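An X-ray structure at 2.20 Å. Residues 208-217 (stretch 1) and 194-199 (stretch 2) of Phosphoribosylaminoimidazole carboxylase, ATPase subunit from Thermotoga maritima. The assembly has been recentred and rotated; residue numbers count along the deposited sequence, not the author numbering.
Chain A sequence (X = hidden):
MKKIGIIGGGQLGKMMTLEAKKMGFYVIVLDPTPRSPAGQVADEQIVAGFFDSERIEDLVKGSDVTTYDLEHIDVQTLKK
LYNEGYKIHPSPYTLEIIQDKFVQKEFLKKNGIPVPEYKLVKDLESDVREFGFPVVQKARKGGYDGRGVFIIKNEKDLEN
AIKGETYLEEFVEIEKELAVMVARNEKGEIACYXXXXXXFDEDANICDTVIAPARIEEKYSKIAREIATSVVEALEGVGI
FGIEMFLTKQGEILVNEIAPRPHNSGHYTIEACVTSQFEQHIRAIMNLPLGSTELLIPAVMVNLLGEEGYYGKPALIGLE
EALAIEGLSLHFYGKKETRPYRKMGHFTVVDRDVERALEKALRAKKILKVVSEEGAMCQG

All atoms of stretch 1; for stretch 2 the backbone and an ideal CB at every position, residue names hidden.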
# COMPACT_ATOMS: atom_id res chain seq x y z
N ASP A 208 9.82 -8.35 20.04
CA ASP A 208 9.44 -8.78 18.70
C ASP A 208 9.76 -7.67 17.68
O ASP A 208 9.07 -6.65 17.59
CB ASP A 208 7.95 -9.15 18.67
CG ASP A 208 7.58 -10.06 17.50
OD1 ASP A 208 6.42 -10.53 17.44
OD2 ASP A 208 8.45 -10.32 16.63
N THR A 209 10.83 -7.90 16.93
CA THR A 209 11.31 -7.00 15.89
C THR A 209 11.96 -7.89 14.82
O THR A 209 12.78 -8.75 15.13
CB THR A 209 12.35 -6.01 16.48
OG1 THR A 209 13.29 -5.63 15.47
CG2 THR A 209 13.08 -6.63 17.64
N VAL A 210 11.58 -7.68 13.56
CA VAL A 210 12.11 -8.48 12.46
C VAL A 210 13.21 -7.77 11.68
O VAL A 210 13.14 -6.56 11.43
CB VAL A 210 10.96 -8.87 11.49
CG1 VAL A 210 11.50 -9.64 10.30
CG2 VAL A 210 9.93 -9.69 12.22
N ILE A 211 14.24 -8.53 11.29
CA ILE A 211 15.35 -7.99 10.52
C ILE A 211 15.37 -8.68 9.16
O ILE A 211 15.48 -9.90 9.08
CB ILE A 211 16.71 -8.26 11.21
CG1 ILE A 211 16.76 -7.57 12.58
CG2 ILE A 211 17.83 -7.73 10.33
CD1 ILE A 211 17.98 -7.95 13.42
N ALA A 212 15.27 -7.89 8.10
CA ALA A 212 15.26 -8.42 6.75
C ALA A 212 16.38 -7.81 5.93
O ALA A 212 16.45 -6.59 5.78
CB ALA A 212 13.91 -8.14 6.08
N PRO A 213 17.29 -8.63 5.39
CA PRO A 213 17.32 -10.09 5.52
C PRO A 213 18.08 -10.51 6.78
O PRO A 213 18.88 -9.73 7.32
CB PRO A 213 18.03 -10.54 4.25
CG PRO A 213 19.02 -9.44 4.03
CD PRO A 213 18.20 -8.19 4.31
N ALA A 214 17.83 -11.72 7.25
CA ALA A 214 18.50 -12.22 8.45
C ALA A 214 20.00 -12.07 8.30
O ALA A 214 20.55 -12.25 7.21
CB ALA A 214 18.12 -13.68 8.69
N ARG A 215 20.68 -11.74 9.40
CA ARG A 215 22.12 -11.59 9.36
C ARG A 215 22.75 -12.95 9.63
O ARG A 215 23.21 -13.22 10.74
CB ARG A 215 22.58 -10.57 10.39
CG ARG A 215 21.82 -9.26 10.28
CD ARG A 215 21.14 -8.97 11.58
NE ARG A 215 21.92 -8.01 12.35
CZ ARG A 215 21.91 -7.95 13.68
NH1 ARG A 215 21.18 -8.80 14.39
NH2 ARG A 215 22.64 -7.03 14.28
N ILE A 216 22.73 -13.80 8.61
CA ILE A 216 23.29 -15.14 8.71
C ILE A 216 24.07 -15.47 7.46
O ILE A 216 23.84 -14.88 6.39
CB ILE A 216 22.18 -16.20 8.86
CG1 ILE A 216 21.22 -16.10 7.68
CG2 ILE A 216 21.48 -16.03 10.21
CD1 ILE A 216 20.19 -17.22 7.63
N GLU A 217 25.01 -16.40 7.58
CA GLU A 217 25.80 -16.79 6.43
C GLU A 217 24.87 -17.28 5.31
O GLU A 217 23.91 -18.02 5.56
CB GLU A 217 26.79 -17.89 6.82
CG GLU A 217 27.84 -17.43 7.81
CD GLU A 217 28.98 -18.42 7.91
OE1 GLU A 217 29.44 -18.90 6.85
OE2 GLU A 217 29.44 -18.70 9.04
N UNK A 194 12.63 -13.66 1.25
CA UNK A 194 13.93 -13.76 1.93
C UNK A 194 13.68 -14.33 3.34
O UNK A 194 12.55 -14.27 3.85
CB UNK A 194 14.63 -12.40 2.00
N UNK A 195 14.70 -14.90 3.95
CA UNK A 195 14.54 -15.41 5.29
C UNK A 195 14.80 -14.20 6.19
O UNK A 195 15.67 -13.39 5.89
CB UNK A 195 15.48 -16.58 5.59
N UNK A 196 14.03 -14.06 7.26
CA UNK A 196 14.22 -12.93 8.17
C UNK A 196 14.65 -13.37 9.55
O UNK A 196 14.50 -14.54 9.92
CB UNK A 196 12.93 -12.11 8.27
N UNK A 197 15.19 -12.43 10.31
CA UNK A 197 15.70 -12.68 11.64
C UNK A 197 14.84 -12.06 12.73
O UNK A 197 14.46 -10.89 12.64
CB UNK A 197 17.13 -12.15 11.75
N UNK A 198 14.52 -12.86 13.74
CA UNK A 198 13.74 -12.38 14.88
C UNK A 198 14.76 -11.77 15.83
O UNK A 198 15.68 -12.45 16.27
CB UNK A 198 12.93 -13.49 15.54
N UNK A 199 14.60 -10.50 16.15
CA UNK A 199 15.51 -9.82 17.06
C UNK A 199 14.87 -9.72 18.45
O UNK A 199 15.46 -10.12 19.45
CB UNK A 199 15.87 -8.43 16.53

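Position 194 comes first in the stretch, its CA-to-CB bond toward stretch 1, where the ideal CB lies 4.5 Å from Pro 213 CB. A phi of -66° and psi of 158° allow many residues, proline among them, and any modest apolar group would suit. The deposited residue is Pro 194, which spends no backbone NH on this contact.

At 195 the bond points sideways, and the ideal CB is 5.0 Å from Ala 214 CB and 5.2 Å from Ile 216 CD1. The carbonyl O of 195 accepts a hydrogen bond from Ala 214 N at 3.1 Å. Because the side-chain neighbours are the apolar Ala 214 CB and Ile 216 CD1, valine, isoleucine or leucine would suit. It is Val 195, whose CG2 reaches Ala 214 CB at 3.7 Å and Ile 216 CD1 at 4.1 Å.

Position 196 also points sideways, with its ideal CB 3.5 Å from Val 210 CG1. Extended backbone angles and apolar neighbours favour a beta-branched or small aliphatic residue. Val 196 fits: its CB packs on Val 210 CG1 at 3.5 Å and its CG1 on Ala 212 CB at 3.6 Å.

Position 197 is the most demanding. Its backbone pairs with Ile 211 in both directions, N of 197 to Ile 211 O at 2.8 Å and Ile 211 N to O of 197 at 2.7 Å, which fixes the register. The ideal CB lies 3.6 Å from Ala 214 CB and 4.3 Å from Arg 215 N, a free donor with a guanidinium farther out. An acceptor on a long arm is wanted: glutamate for charge, glutamine as a neutral alternative. Glu 197, extended with chi1 and chi2 both t, forms a salt bridge from OE2 to Arg 215 NH1 at 2.9 Å, at the edge of the guanidinium. Its OE1 accepts from Arg 215 N at 2.8 Å, though the placing of OE1 is less sure.

At 198 the CB goes to the sheet face shared with Val 210, in a non-hydrogen-bonded pair. A flexible apolar chain could fold back over that valine. Selenomethionine does so, all three chi angles m: Met 198 SE sits 4.0 Å from Val 210 CG2.

Position 199 points toward stretch 1, its ideal CB 3.8 Å from Ile 211 CD1, while its N donates to Thr 209 O at 2.7 Å. A broad side chain, aromatic or long aliphatic, could cover this ground. Tyr 199 sets CD1 3.8 Å from Ile 211 CD1, and its ring edge meets Thr 209 CG2, 3.4 Å from CD2.

Stretch 2 194-199: PVVEMY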
# COMPACT_ATOMS: atom_id res chain seq x y z
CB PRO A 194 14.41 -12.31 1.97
CG PRO A 194 13.78 -11.71 0.75
CD PRO A 194 12.39 -12.29 0.78
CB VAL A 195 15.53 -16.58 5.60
CG1 VAL A 195 16.57 -16.69 4.52
CG2 VAL A 195 16.19 -16.38 6.95
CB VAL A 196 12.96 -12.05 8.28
CG1 VAL A 196 12.64 -11.44 6.92
CG2 VAL A 196 11.79 -12.86 8.80
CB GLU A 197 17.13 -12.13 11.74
CG GLU A 197 17.86 -12.33 13.07
CD GLU A 197 19.21 -11.61 13.12
OE1 GLU A 197 19.87 -11.47 12.06
OE2 GLU A 197 19.64 -11.20 14.21
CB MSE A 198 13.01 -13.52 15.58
CG MSE A 198 12.09 -14.34 14.70
SE MSE A 198 10.81 -13.25 13.76
CE MSE A 198 9.51 -13.02 15.17
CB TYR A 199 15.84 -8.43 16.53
CG TYR A 199 16.85 -7.69 17.36
CD1 TYR A 199 18.21 -7.88 17.17
CD2 TYR A 199 16.44 -6.79 18.34
CE1 TYR A 199 19.15 -7.20 17.93
CE2 TYR A 199 17.38 -6.10 19.11
CZ TYR A 199 18.73 -6.31 18.89
OH TYR A 199 19.65 -5.62 19.64
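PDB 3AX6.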